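Local coordinates for tryptophane-5-halogenase (Microbispora sp. ATCC PTA-5024, PDB 5UAO), which catalyses, with flavin-adenine dinucleotide as cofactor, the chlorination of a lanthipeptide tryptophan at its 5-position during NAI-107 biosynthesis, at residues A[175-180]-A[289-294]; A[335-340]-A[379-384]; A[402-407]-A[466-471]. All coordinates share one frame; numbering follows the deposited sequence.

In the fold
The three contacts follow one another along the chain without touching. Interactions 2 and 3 sit near the two ends of one long helix, 383-406: its start packs on edge strand 337-338 of the eight-stranded mixed sheet and faces the second subunit, while its end lies beside helix 461-471, with the centres of the two contacts about 36 Å apart. Interaction 1, on the opposite side of the chain's centre from interaction 2 (centres about 37 Å apart), ties the start of helix 178-191 to a turn of the seven-stranded sheet. Neither His294 of interaction 1 nor His404 of interaction 3 touches bound FAD, their side chains being about 9 Å and about 13 Å from it.

Interaction 1. Residues A[175-180]-A[289-294]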
ATOM      1  N   HIS A 175     -16.394  22.828   7.173  1.00 23.73           N
ATOM      2  CA  HIS A 175     -16.486  23.877   6.132  1.00 24.07           C
ATOM      3  C   HIS A 175     -16.015  25.193   6.770  1.00 25.12           C
ATOM      4  O   HIS A 175     -16.410  25.542   7.926  1.00 24.85           O
ATOM      5  CB  HIS A 175     -17.921  24.088   5.657  1.00 22.27           C
ATOM      6  CG  HIS A 175     -18.622  22.891   5.124  1.00 23.64           C
ATOM      7  ND1 HIS A 175     -19.792  22.417   5.685  1.00 28.46           N
ATOM      8  CD2 HIS A 175     -18.425  22.140   4.012  1.00 25.31           C
ATOM      9  CE1 HIS A 175     -20.226  21.377   4.997  1.00 23.67           C
ATOM     10  NE2 HIS A 175     -19.431  21.213   3.959  1.00 24.32           N
ATOM     11  N   MET A 176     -15.160  25.916   6.051  1.00 25.82           N
ATOM     12  CA  MET A 176     -14.451  27.107   6.575  1.00 27.07           C
ATOM     13  C   MET A 176     -14.463  28.245   5.546  1.00 30.21           C
ATOM     14  O   MET A 176     -13.964  28.094   4.412  1.00 28.63           O
ATOM     15  CB  MET A 176     -12.999  26.775   6.929  1.00 30.76           C
ATOM     16  CG  MET A 176     -12.847  25.622   7.897  1.00 29.47           C
ATOM     17  SD  MET A 176     -11.163  24.998   7.978  1.00 33.51           S
ATOM     18  CE  MET A 176     -10.996  24.300   6.348  1.00 33.91           C
ATOM     19  N   ASP A 177     -15.053  29.363   5.931  1.00 26.06           N
ATOM     20  CA  ASP A 177     -14.955  30.584   5.178  1.00 27.27           C
ATOM     21  C   ASP A 177     -13.526  30.931   4.909  1.00 27.59           C
ATOM     22  O   ASP A 177     -12.716  31.056   5.827  1.00 24.47           O
ATOM     23  CB  ASP A 177     -15.610  31.728   5.957  1.00 31.12           C
ATOM     24  CG  ASP A 177     -15.550  33.025   5.219  1.00 32.82           C
ATOM     25  OD1 ASP A 177     -16.458  33.184   4.387  1.00 33.44           O
ATOM     26  OD2 ASP A 177     -14.619  33.861   5.451  1.00 29.53           O
ATOM     27  N   ASN A 178     -13.190  31.048   3.630  1.00 27.11           N
ATOM     28  CA  ASN A 178     -11.833  31.216   3.259  1.00 27.46           C
ATOM     29  C   ASN A 178     -11.164  32.477   3.730  1.00 29.00           C
ATOM     30  O   ASN A 178     -10.006  32.430   4.140  1.00 30.02           O
ATOM     31  CB  ASN A 178     -11.642  31.149   1.745  1.00 28.38           C
ATOM     32  CG  ASN A 178     -10.227  30.873   1.424  1.00 35.56           C
ATOM     33  OD1 ASN A 178      -9.699  29.787   1.782  1.00 48.46           O
ATOM     34  ND2 ASN A 178      -9.546  31.859   0.856  1.00 35.52           N
ATOM     35  N   ALA A 179     -11.874  33.597   3.659  1.00 27.04           N
ATOM     36  CA  ALA A 179     -11.312  34.842   4.152  1.00 30.74           C
ATOM     37  C   ALA A 179     -11.054  34.771   5.681  1.00 28.87           C
ATOM     38  O   ALA A 179      -9.951  35.127   6.095  1.00 26.14           O
ATOM     39  CB  ALA A 179     -12.148  36.054   3.735  1.00 32.85           C
ATOM     40  N   ARG A 180     -11.960  34.193   6.480  1.00 28.44           N
ATOM     41  CA  ARG A 180     -11.699  34.090   7.913  1.00 28.97           C
ATOM     42  C   ARG A 180     -10.577  33.150   8.171  1.00 29.96           C
ATOM     43  O   ARG A 180      -9.801  33.397   9.094  1.00 32.09           O
ATOM     44  CB  ARG A 180     -12.887  33.610   8.775  1.00 32.04           C
ATOM     45  CG  ARG A 180     -13.973  34.652   9.010  1.00 36.43           C
ATOM     46  CD  ARG A 180     -14.986  34.221  10.042  1.00 33.99           C
ATOM     47  NE  ARG A 180     -15.915  33.180   9.566  1.00 31.24           N
ATOM     48  CZ  ARG A 180     -17.066  33.398   8.899  1.00 33.94           C
ATOM     49  NH1 ARG A 180     -17.449  34.617   8.552  1.00 32.10           N
ATOM     50  NH2 ARG A 180     -17.847  32.391   8.558  1.00 31.82           N
ATOM     51  N   THR A 289     -21.868  28.145   5.329  1.00 25.54           N
ATOM     52  CA  THR A 289     -21.178  28.890   6.411  1.00 26.08           C
ATOM     53  C   THR A 289     -22.258  29.431   7.362  1.00 25.16           C
ATOM     54  O   THR A 289     -23.454  29.321   7.038  1.00 26.45           O
ATOM     55  CB  THR A 289     -20.285  30.039   5.905  1.00 28.30           C
ATOM     56  OG1 THR A 289     -21.121  31.098   5.426  1.00 30.06           O
ATOM     57  CG2 THR A 289     -19.343  29.588   4.818  1.00 31.55           C
ATOM     58  N   PRO A 290     -21.878  29.966   8.545  1.00 25.61           N
ATOM     59  CA  PRO A 290     -22.997  30.415   9.418  1.00 27.05           C
ATOM     60  C   PRO A 290     -23.813  31.555   8.794  1.00 26.16           C
ATOM     61  O   PRO A 290     -25.016  31.590   8.973  1.00 30.68           O
ATOM     62  CB  PRO A 290     -22.300  30.813  10.752  1.00 27.35           C
ATOM     63  CG  PRO A 290     -21.019  29.989  10.748  1.00 29.03           C
ATOM     64  CD  PRO A 290     -20.594  29.949   9.276  1.00 28.18           C
ATOM     65  N   GLU A 291     -23.213  32.361   7.950  1.00 29.12           N
ATOM     66  CA  GLU A 291     -23.893  33.563   7.435  1.00 31.98           C
ATOM     67  C   GLU A 291     -24.711  33.275   6.151  1.00 33.58           C
ATOM     68  O   GLU A 291     -25.722  33.896   5.957  1.00 29.29           O
ATOM     69  CB  GLU A 291     -22.919  34.773   7.294  1.00 35.98           C
ATOM     70  CG  GLU A 291     -21.802  34.669   6.269  1.00 43.96           C
ATOM     71  CD  GLU A 291     -20.536  33.868   6.738  1.00 56.44           C
ATOM     72  OE1 GLU A 291     -20.523  33.343   7.927  1.00 40.87           O
ATOM     73  OE2 GLU A 291     -19.572  33.735   5.874  1.00 50.24           O
ATOM     74  N   SER A 292     -24.301  32.315   5.329  1.00 27.65           N
ATOM     75  CA  SER A 292     -24.960  31.957   4.070  1.00 26.61           C
ATOM     76  C   SER A 292     -24.390  30.655   3.432  1.00 26.63           C
ATOM     77  O   SER A 292     -23.383  30.142   3.883  1.00 26.60           O
ATOM     78  CB  SER A 292     -24.776  33.074   3.068  1.00 29.19           C
ATOM     79  OG  SER A 292     -23.401  33.172   2.715  1.00 32.15           O
ATOM     80  N   ASP A 293     -25.057  30.151   2.412  1.00 26.73           N
ATOM     81  CA  ASP A 293     -24.545  29.074   1.573  1.00 26.01           C
ATOM     82  C   ASP A 293     -23.586  29.684   0.535  1.00 28.80           C
ATOM     83  O   ASP A 293     -23.909  30.678  -0.118  1.00 27.11           O
ATOM     84  CB  ASP A 293     -25.648  28.313   0.909  1.00 26.63           C
ATOM     85  CG  ASP A 293     -26.342  27.319   1.831  1.00 27.07           C
ATOM     86  OD1 ASP A 293     -25.763  26.873   2.831  1.00 26.99           O
ATOM     87  OD2 ASP A 293     -27.434  26.848   1.475  1.00 26.24           O
ATOM     88  N   HIS A 294     -22.380  29.087   0.432  1.00 25.35           N
ATOM     89  CA  HIS A 294     -21.400  29.436  -0.588  1.00 24.47           C
ATOM     90  C   HIS A 294     -21.509  28.414  -1.746  1.00 26.66           C
ATOM     91  O   HIS A 294     -21.443  27.199  -1.561  1.00 24.47           O
ATOM     92  CB  HIS A 294     -20.026  29.452  -0.037  1.00 26.40           C
ATOM     93  CG  HIS A 294     -19.772  30.562   0.914  1.00 26.21           C
ATOM     94  ND1 HIS A 294     -18.506  30.870   1.352  1.00 27.42           N
ATOM     95  CD2 HIS A 294     -20.598  31.468   1.488  1.00 25.34           C
ATOM     96  CE1 HIS A 294     -18.549  31.956   2.110  1.00 25.83           C
ATOM     97  NE2 HIS A 294     -19.818  32.265   2.290  1.00 27.28           N
TER
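Arg180 and Glu291 reach toward each other from opposite directions and form a salt bridge across the two segments. Its main bond runs from Arg180 NH2 to the syn lone pair of Glu291 OE1, 2.9 Å long with an N-H...O angle of 152°. The carboxylate meets the guanidinium edge but is turned about 80° from its plane, so the pair is not a flat, two-pronged one; NH1 to OE1 and NH2 to OE2 add only weak bonds. Outside partners complete the network: Arg180 NE donates to Val97 O, and Glu291 OE1 also pairs with Arg98. A bend at chi3 (-73°) brings the arginine back over its own helix start, where Asp177 CB lies against one guanidinium face.

Asp177 is the N-cap of helix 178-191, a place suited to a short acceptor: its OD2 takes Arg180 N at 2.9 Å with its anti lone pair. The opposing segment is the turn of a beta-hairpin joining strands 282-288 and 293-299. Within it Ser292 O accepts from both Thr289 N and Thr289 OG1, so the threonine hydroxyl is used to close the loop, while its methyl CG2 rests on the middle of one face of the His294 ring.

Asp177 OD1 lies 3.3 Å from His294 CE1, at the ring edge, and 3.5 Å from Glu291 OE2, an acceptor-acceptor approach that Arg180, bonded to Glu291, would probably ease. His294 ND1 is bonded to Glu72 OE1, whereas Glu72 OE2 receives Asn178 N at the start of the helix.

Interaction 2. Residues A[335-340]-A[379-384]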
ATOM      1  N   GLU A 335       7.130  16.345 -10.897  1.00 23.86           N
ATOM      2  CA  GLU A 335       7.767  16.239  -9.610  1.00 24.66           C
ATOM      3  C   GLU A 335       7.304  17.400  -8.764  1.00 22.16           C
ATOM      4  O   GLU A 335       6.991  18.486  -9.295  1.00 22.12           O
ATOM      5  CB  GLU A 335       9.296  16.338  -9.801  1.00 32.43           C
ATOM      6  CG  GLU A 335       9.898  15.438 -10.893  1.00 33.11           C
ATOM      7  CD  GLU A 335      11.417  15.483 -10.884  1.00 43.65           C
ATOM      8  OE1 GLU A 335      11.949  16.487 -11.367  1.00 46.32           O
ATOM      9  OE2 GLU A 335      12.057  14.545 -10.318  1.00 46.87           O
ATOM     10  N   ALA A 336       7.295  17.196  -7.465  1.00 24.50           N
ATOM     11  CA  ALA A 336       7.025  18.258  -6.514  1.00 24.12           C
ATOM     12  C   ALA A 336       8.263  18.871  -5.879  1.00 27.59           C
ATOM     13  O   ALA A 336       8.227  20.024  -5.381  1.00 24.39           O
ATOM     14  CB  ALA A 336       6.098  17.735  -5.407  1.00 27.86           C
ATOM     15  N   TRP A 337       9.334  18.071  -5.784  1.00 26.06           N
ATOM     16  CA  TRP A 337      10.534  18.477  -5.097  1.00 27.74           C
ATOM     17  C   TRP A 337      11.704  18.280  -6.041  1.00 29.94           C
ATOM     18  O   TRP A 337      11.928  17.170  -6.565  1.00 27.49           O
ATOM     19  CB  TRP A 337      10.732  17.636  -3.867  1.00 27.43           C
ATOM     20  CG  TRP A 337      11.825  17.990  -2.931  1.00 27.17           C
ATOM     21  CD1 TRP A 337      12.976  18.719  -3.188  1.00 29.00           C
ATOM     22  CD2 TRP A 337      11.921  17.573  -1.574  1.00 28.84           C
ATOM     23  NE1 TRP A 337      13.706  18.839  -2.080  1.00 27.80           N
ATOM     24  CE2 TRP A 337      13.122  18.130  -1.060  1.00 30.33           C
ATOM     25  CE3 TRP A 337      11.085  16.815  -0.715  1.00 31.90           C
ATOM     26  CZ2 TRP A 337      13.528  17.956   0.267  1.00 31.78           C
ATOM     27  CZ3 TRP A 337      11.472  16.617   0.649  1.00 31.95           C
ATOM     28  CH2 TRP A 337      12.699  17.208   1.126  1.00 36.21           C
ATOM     29  N   ARG A 338      12.472  19.344  -6.202  1.00 26.94           N
ATOM     30  CA  ARG A 338      13.723  19.270  -6.905  1.00 31.69           C
ATOM     31  C   ARG A 338      14.772  20.202  -6.286  1.00 28.56           C
ATOM     32  O   ARG A 338      14.588  21.419  -6.174  1.00 26.85           O
ATOM     33  CB  ARG A 338      13.520  19.617  -8.348  1.00 37.60           C
ATOM     34  CG  ARG A 338      14.750  19.298  -9.182  1.00 49.03           C
ATOM     35  CD  ARG A 338      14.346  19.227 -10.622  1.00 57.65           C
ATOM     36  NE  ARG A 338      15.430  18.743 -11.447  1.00 62.87           N
ATOM     37  CZ  ARG A 338      15.369  17.656 -12.187  1.00 63.37           C
ATOM     38  NH1 ARG A 338      14.259  16.931 -12.253  1.00 48.85           N
ATOM     39  NH2 ARG A 338      16.433  17.305 -12.892  1.00 73.94           N
ATOM     40  N   GLY A 339      15.891  19.623  -5.901  1.00 31.63           N
ATOM     41  CA  GLY A 339      16.972  20.360  -5.222  1.00 30.64           C
ATOM     42  C   GLY A 339      16.435  21.044  -3.982  1.00 31.83           C
ATOM     43  O   GLY A 339      15.923  20.413  -3.086  1.00 30.09           O
ATOM     44  N   ASN A 340      16.548  22.374  -3.945  1.00 28.55           N
ATOM     45  CA  ASN A 340      16.166  23.136  -2.780  1.00 28.75           C
ATOM     46  C   ASN A 340      14.817  23.815  -2.947  1.00 29.00           C
ATOM     47  O   ASN A 340      14.551  24.834  -2.305  1.00 25.54           O
ATOM     48  CB  ASN A 340      17.290  24.161  -2.430  1.00 28.45           C
ATOM     49  CG  ASN A 340      17.493  25.252  -3.467  1.00 29.77           C
ATOM     50  OD1 ASN A 340      17.115  25.164  -4.613  1.00 28.21           O
ATOM     51  ND2 ASN A 340      18.126  26.326  -3.036  1.00 30.81           N
ATOM     52  N   ASP A 379      23.694  16.320   3.839  1.00 67.99           N
ATOM     53  CA  ASP A 379      22.739  15.192   3.978  1.00 60.69           C
ATOM     54  C   ASP A 379      22.130  14.627   2.644  1.00 51.71           C
ATOM     55  O   ASP A 379      21.931  15.344   1.664  1.00 50.28           O
ATOM     56  CB  ASP A 379      21.596  15.617   4.939  1.00 61.68           C
ATOM     57  CG  ASP A 379      21.976  15.536   6.441  1.00 66.25           C
ATOM     58  OD1 ASP A 379      22.172  14.400   6.940  1.00 81.81           O
ATOM     59  OD2 ASP A 379      22.023  16.587   7.143  1.00 64.02           O
ATOM     60  N   PRO A 380      21.815  13.317   2.597  1.00 54.71           N
ATOM     61  CA  PRO A 380      21.141  12.767   1.367  1.00 55.38           C
ATOM     62  C   PRO A 380      19.754  13.398   1.078  1.00 41.94           C
ATOM     63  O   PRO A 380      19.012  13.727   2.006  1.00 41.36           O
ATOM     64  CB  PRO A 380      20.998  11.258   1.661  1.00 58.97           C
ATOM     65  CG  PRO A 380      21.392  11.073   3.102  1.00 64.00           C
ATOM     66  CD  PRO A 380      22.213  12.259   3.546  1.00 58.34           C
ATOM     67  N   LEU A 381      19.432  13.617  -0.183  1.00 41.08           N
ATOM     68  CA  LEU A 381      18.179  14.338  -0.494  1.00 44.27           C
ATOM     69  C   LEU A 381      17.061  13.365  -0.872  1.00 38.11           C
ATOM     70  O   LEU A 381      17.150  12.772  -1.872  1.00 35.15           O
ATOM     71  CB  LEU A 381      18.400  15.294  -1.641  1.00 43.02           C
ATOM     72  CG  LEU A 381      17.227  16.251  -1.875  1.00 43.06           C
ATOM     73  CD1 LEU A 381      17.050  17.201  -0.698  1.00 44.84           C
ATOM     74  CD2 LEU A 381      17.474  17.037  -3.152  1.00 45.95           C
ATOM     75  N   PRO A 382      15.988  13.240  -0.093  1.00 38.91           N
ATOM     76  CA  PRO A 382      14.976  12.218  -0.430  1.00 40.92           C
ATOM     77  C   PRO A 382      13.831  12.739  -1.300  1.00 36.68           C
ATOM     78  O   PRO A 382      12.673  12.406  -1.094  1.00 41.27           O
ATOM     79  CB  PRO A 382      14.448  11.843   0.944  1.00 38.12           C
ATOM     80  CG  PRO A 382      14.400  13.191   1.599  1.00 42.33           C
ATOM     81  CD  PRO A 382      15.631  13.931   1.135  1.00 40.56           C
ATOM     82  N   SER A 383      14.167  13.492  -2.329  1.00 33.89           N
ATOM     83  CA  SER A 383      13.190  14.087  -3.185  1.00 34.85           C
ATOM     84  C   SER A 383      12.522  13.063  -4.134  1.00 36.25           C
ATOM     85  O   SER A 383      11.338  13.193  -4.451  1.00 30.97           O
ATOM     86  CB  SER A 383      13.835  15.240  -3.998  1.00 36.48           C
ATOM     87  OG  SER A 383      14.957  14.824  -4.790  1.00 33.12           O
ATOM     88  N   ASP A 384      13.210  12.010  -4.542  1.00 34.37           N
ATOM     89  CA  ASP A 384      12.508  10.996  -5.384  1.00 33.30           C
ATOM     90  C   ASP A 384      11.383  10.290  -4.592  1.00 30.44           C
ATOM     91  O   ASP A 384      10.267  10.038  -5.126  1.00 28.40           O
ATOM     92  CB  ASP A 384      13.470   9.952  -5.920  1.00 38.62           C
ATOM     93  CG  ASP A 384      14.487  10.526  -6.887  1.00 43.72           C
ATOM     94  OD1 ASP A 384      14.185  11.420  -7.708  1.00 42.70           O
ATOM     95  OD2 ASP A 384      15.633  10.067  -6.828  1.00 52.34           O
TER
HETATM   96  O   HOH W   1      11.815  12.233  -8.667  1.00 37.27           O
HETATM   97  O   HOH W   2      16.190  16.739  -6.020  1.00 45.33           O
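Trp337, on a short edge strand of the eight-stranded sheet, comes closest to Ser383 in the first turn of helix 383-406, their CA atoms 5.5 Å apart, where an inverse gamma turn centred on Pro382 leads into the helix. The indole is the main apolar surface. Ser383 CB stands over one face, 3.7 Å from the centroid of the Trp337 five-membered ring and 17° off its normal, a CH-pi contact that a small residue permits. Leu381 CD1 reaches Trp337 CZ2 obliquely at 3.7 Å, and its other methyl, CD2, lies 3.7 Å from Gly339 O; Pro382 CG adds a looser touch at the six-membered ring.

Trp337 holds its own ring in place: NE1 donates to Gly339 O at 2.9 Å, almost exactly in the indole plane, and the positive phi of Gly339 (56°) suits glycine in the bend that makes this possible. Phe227 meets the indole with its ring at about 80°. Pro382 also packs on Leu434 of the second subunit.

The polar links between the segments run through water. One molecule joins Gly339 N to Ser383 OG, 2.6 Å from that hydroxyl. Another donates to both Glu335 OE2 and Asp384 OD1, which are 4.6 Å apart, so two like-charged carboxylates can stay close with a shared donor between them, their repulsion presumably softened.

Interaction 3. Residues A[402-407]-A[466-471]; sequences SIHYRF and DTLLLG
Ile403 drives its CD1 methyl between Leu468 and Leu469 of the neighbouring helix, 3.9 Å from Leu468 CB and 3.7 Å from Leu469 CG. The Ile403 chain gets there by tucking CG1 inward over the backbone (chi1 67°). Beside it, Leu468 lies over one face of the His404 ring: its CG is 3.8 Å from the ring centroid, a CH-pi contact 18° off the normal, and Leu468 CD1 closes to 3.6 Å from His404 CD2. Histidine suits this spot because its face can take the leucine while both nitrogens are bonded elsewhere, NE2 with Glu355 and ND1 with Phe400 O.

The other flank is slacker. Phe407, partly exposed, offers its CD2 to Leu469 CD2 obliquely at 3.9 Å. Its ring also rests on Leu432, and Leu469 packs on Leu432 and Phe435, so helix 429-437 covers this side.

The axes of the segments 402-406 and 466-471 run parallel, within 1°, and approach to 9.9 Å: side-by-side packing through leucine and isoleucine side chains together with the His404 and Phe407 rings, which joins the C-terminal part of long helix 383-406 to helix 461-471 in a tryptophan halogenase fold.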
ATOM      1  N   SER A 402     -12.618  10.501 -11.955  1.00 22.46           N
ATOM      2  CA  SER A 402     -13.035  10.111 -13.327  1.00 22.17           C
ATOM      3  C   SER A 402     -14.379   9.321 -13.317  1.00 23.34           C
ATOM      4  O   SER A 402     -15.205   9.490 -14.197  1.00 23.79           O
ATOM      5  CB  SER A 402     -11.915   9.291 -14.031  1.00 24.17           C
ATOM      6  OG  SER A 402     -11.850   7.872 -13.737  1.00 23.49           O
ATOM      7  N   ILE A 403     -14.586   8.466 -12.324  1.00 23.23           N
ATOM      8  CA  ILE A 403     -15.814   7.672 -12.274  1.00 25.61           C
ATOM      9  C   ILE A 403     -17.007   8.482 -11.804  1.00 25.00           C
ATOM     10  O   ILE A 403     -18.119   7.981 -11.929  1.00 27.32           O
ATOM     11  CB  ILE A 403     -15.650   6.349 -11.489  1.00 27.63           C
ATOM     12  CG1 ILE A 403     -15.399   6.600 -10.006  1.00 30.16           C
ATOM     13  CG2 ILE A 403     -14.519   5.573 -12.055  1.00 31.64           C
ATOM     14  CD1 ILE A 403     -16.210   5.756  -9.119  1.00 35.61           C
ATOM     15  N   HIS A 404     -16.808   9.691 -11.226  1.00 23.25           N
ATOM     16  CA  HIS A 404     -17.950  10.583 -10.921  1.00 23.63           C
ATOM     17  C   HIS A 404     -18.546  11.118 -12.234  1.00 26.52           C
ATOM     18  O   HIS A 404     -19.735  11.449 -12.321  1.00 26.14           O
ATOM     19  CB  HIS A 404     -17.556  11.789 -10.102  1.00 22.55           C
ATOM     20  CG  HIS A 404     -17.030  11.486  -8.726  1.00 22.00           C
ATOM     21  ND1 HIS A 404     -15.986  10.634  -8.481  1.00 25.92           N
ATOM     22  CD2 HIS A 404     -17.389  11.975  -7.522  1.00 23.58           C
ATOM     23  CE1 HIS A 404     -15.713  10.609  -7.182  1.00 26.59           C
ATOM     24  NE2 HIS A 404     -16.532  11.442  -6.584  1.00 24.62           N
ATOM     25  N   TYR A 405     -17.703  11.236 -13.272  1.00 24.13           N
ATOM     26  CA  TYR A 405     -18.118  11.765 -14.553  1.00 24.22           C
ATOM     27  C   TYR A 405     -18.626  10.745 -15.538  1.00 24.45           C
ATOM     28  O   TYR A 405     -19.689  10.946 -16.137  1.00 26.75           O
ATOM     29  CB  TYR A 405     -16.992  12.598 -15.217  1.00 25.77           C
ATOM     30  CG  TYR A 405     -16.952  14.035 -14.713  1.00 25.07           C
ATOM     31  CD1 TYR A 405     -17.824  14.988 -15.216  1.00 28.10           C
ATOM     32  CD2 TYR A 405     -16.089  14.404 -13.667  1.00 27.13           C
ATOM     33  CE1 TYR A 405     -17.808  16.258 -14.745  1.00 29.86           C
ATOM     34  CE2 TYR A 405     -16.049  15.672 -13.200  1.00 27.42           C
ATOM     35  CZ  TYR A 405     -16.926  16.583 -13.742  1.00 27.36           C
ATOM     36  OH  TYR A 405     -16.928  17.809 -13.292  1.00 28.54           O
ATOM     37  N   ARG A 406     -17.918   9.619 -15.667  1.00 27.14           N
ATOM     38  CA  ARG A 406     -18.226   8.597 -16.669  1.00 25.06           C
ATOM     39  C   ARG A 406     -19.624   8.014 -16.470  1.00 29.82           C
ATOM     40  O   ARG A 406     -20.247   7.574 -17.449  1.00 24.57           O
ATOM     41  CB  ARG A 406     -17.215   7.461 -16.519  1.00 27.57           C
ATOM     42  CG  ARG A 406     -17.351   6.328 -17.519  1.00 31.00           C
ATOM     43  CD  ARG A 406     -16.812   6.778 -18.840  1.00 37.04           C
ATOM     44  NE  ARG A 406     -17.222   5.906 -19.916  1.00 39.51           N
ATOM     45  CZ  ARG A 406     -16.458   5.614 -20.977  1.00 45.05           C
ATOM     46  NH1 ARG A 406     -15.224   6.085 -21.100  1.00 43.93           N
ATOM     47  NH2 ARG A 406     -16.916   4.818 -21.916  1.00 40.68           N
ATOM     48  N   PHE A 407     -20.110   7.942 -15.216  1.00 25.36           N
ATOM     49  CA  PHE A 407     -21.316   7.159 -14.932  1.00 25.82           C
ATOM     50  C   PHE A 407     -22.517   8.002 -14.437  1.00 30.44           C
ATOM     51  O   PHE A 407     -23.469   7.452 -13.832  1.00 27.97           O
ATOM     52  CB  PHE A 407     -20.999   6.062 -13.934  1.00 27.05           C
ATOM     53  CG  PHE A 407     -19.935   5.110 -14.395  1.00 29.96           C
ATOM     54  CD1 PHE A 407     -20.161   4.284 -15.488  1.00 32.59           C
ATOM     55  CD2 PHE A 407     -18.717   5.044 -13.758  1.00 31.76           C
ATOM     56  CE1 PHE A 407     -19.206   3.377 -15.897  1.00 36.21           C
ATOM     57  CE2 PHE A 407     -17.726   4.200 -14.188  1.00 32.70           C
ATOM     58  CZ  PHE A 407     -17.987   3.325 -15.255  1.00 38.76           C
ATOM     59  N   ASP A 466     -17.050   2.272  -3.958  1.00 26.44           N
ATOM     60  CA  ASP A 466     -18.327   1.548  -3.886  1.00 28.53           C
ATOM     61  C   ASP A 466     -19.534   2.521  -3.817  1.00 28.09           C
ATOM     62  O   ASP A 466     -20.544   2.314  -4.470  1.00 27.81           O
ATOM     63  CB  ASP A 466     -18.346   0.682  -2.654  1.00 28.61           C
ATOM     64  CG  ASP A 466     -17.656  -0.722  -2.845  1.00 35.33           C
ATOM     65  OD1 ASP A 466     -17.538  -1.319  -3.969  1.00 32.92           O
ATOM     66  OD2 ASP A 466     -17.300  -1.265  -1.778  1.00 31.62           O
ATOM     67  N   THR A 467     -19.422   3.586  -3.045  1.00 25.17           N
ATOM     68  CA  THR A 467     -20.581   4.443  -2.834  1.00 27.68           C
ATOM     69  C   THR A 467     -20.917   5.176  -4.115  1.00 28.49           C
ATOM     70  O   THR A 467     -22.075   5.249  -4.484  1.00 28.10           O
ATOM     71  CB  THR A 467     -20.370   5.420  -1.659  1.00 29.90           C
ATOM     72  OG1 THR A 467     -20.090   4.674  -0.485  1.00 27.89           O
ATOM     73  CG2 THR A 467     -21.561   6.321  -1.433  1.00 30.38           C
ATOM     74  N   LEU A 468     -19.900   5.677  -4.807  1.00 26.42           N
ATOM     75  CA  LEU A 468     -20.081   6.412  -6.031  1.00 27.78           C
ATOM     76  C   LEU A 468     -20.637   5.519  -7.110  1.00 26.12           C
ATOM     77  O   LEU A 468     -21.533   5.921  -7.825  1.00 25.66           O
ATOM     78  CB  LEU A 468     -18.770   7.088  -6.544  1.00 23.20           C
ATOM     79  CG  LEU A 468     -18.688   8.527  -6.084  1.00 26.48           C
ATOM     80  CD1 LEU A 468     -19.773   9.446  -6.699  1.00 27.04           C
ATOM     81  CD2 LEU A 468     -18.775   8.609  -4.581  1.00 27.94           C
ATOM     82  N   LEU A 469     -20.157   4.284  -7.186  1.00 24.21           N
ATOM     83  CA  LEU A 469     -20.578   3.409  -8.281  1.00 25.23           C
ATOM     84  C   LEU A 469     -22.048   2.866  -8.041  1.00 25.33           C
ATOM     85  O   LEU A 469     -22.905   2.913  -8.908  1.00 26.13           O
ATOM     86  CB  LEU A 469     -19.558   2.282  -8.422  1.00 25.20           C
ATOM     87  CG  LEU A 469     -18.190   2.642  -9.008  1.00 26.07           C
ATOM     88  CD1 LEU A 469     -17.344   1.348  -8.999  1.00 27.97           C
ATOM     89  CD2 LEU A 469     -18.371   3.054 -10.426  1.00 26.88           C
ATOM     90  N   LEU A 470     -22.350   2.508  -6.815  1.00 27.13           N
ATOM     91  CA  LEU A 470     -23.697   2.014  -6.488  1.00 27.70           C
ATOM     92  C   LEU A 470     -24.680   3.181  -6.459  1.00 29.86           C
ATOM     93  O   LEU A 470     -25.854   3.063  -6.864  1.00 26.26           O
ATOM     94  CB  LEU A 470     -23.655   1.304  -5.111  1.00 28.26           C
ATOM     95  CG  LEU A 470     -22.890  -0.018  -5.072  1.00 27.95           C
ATOM     96  CD1 LEU A 470     -22.645  -0.292  -3.628  1.00 32.75           C
ATOM     97  CD2 LEU A 470     -23.649  -1.142  -5.745  1.00 30.93           C
ATOM     98  N   GLY A 471     -24.213   4.334  -5.994  1.00 27.74           N
ATOM     99  CA  GLY A 471     -25.084   5.546  -6.047  1.00 25.79           C
ATOM    100  C   GLY A 471     -25.533   5.901  -7.421  1.00 24.35           C
ATOM    101  O   GLY A 471     -26.665   6.372  -7.646  1.00 26.28           O
TER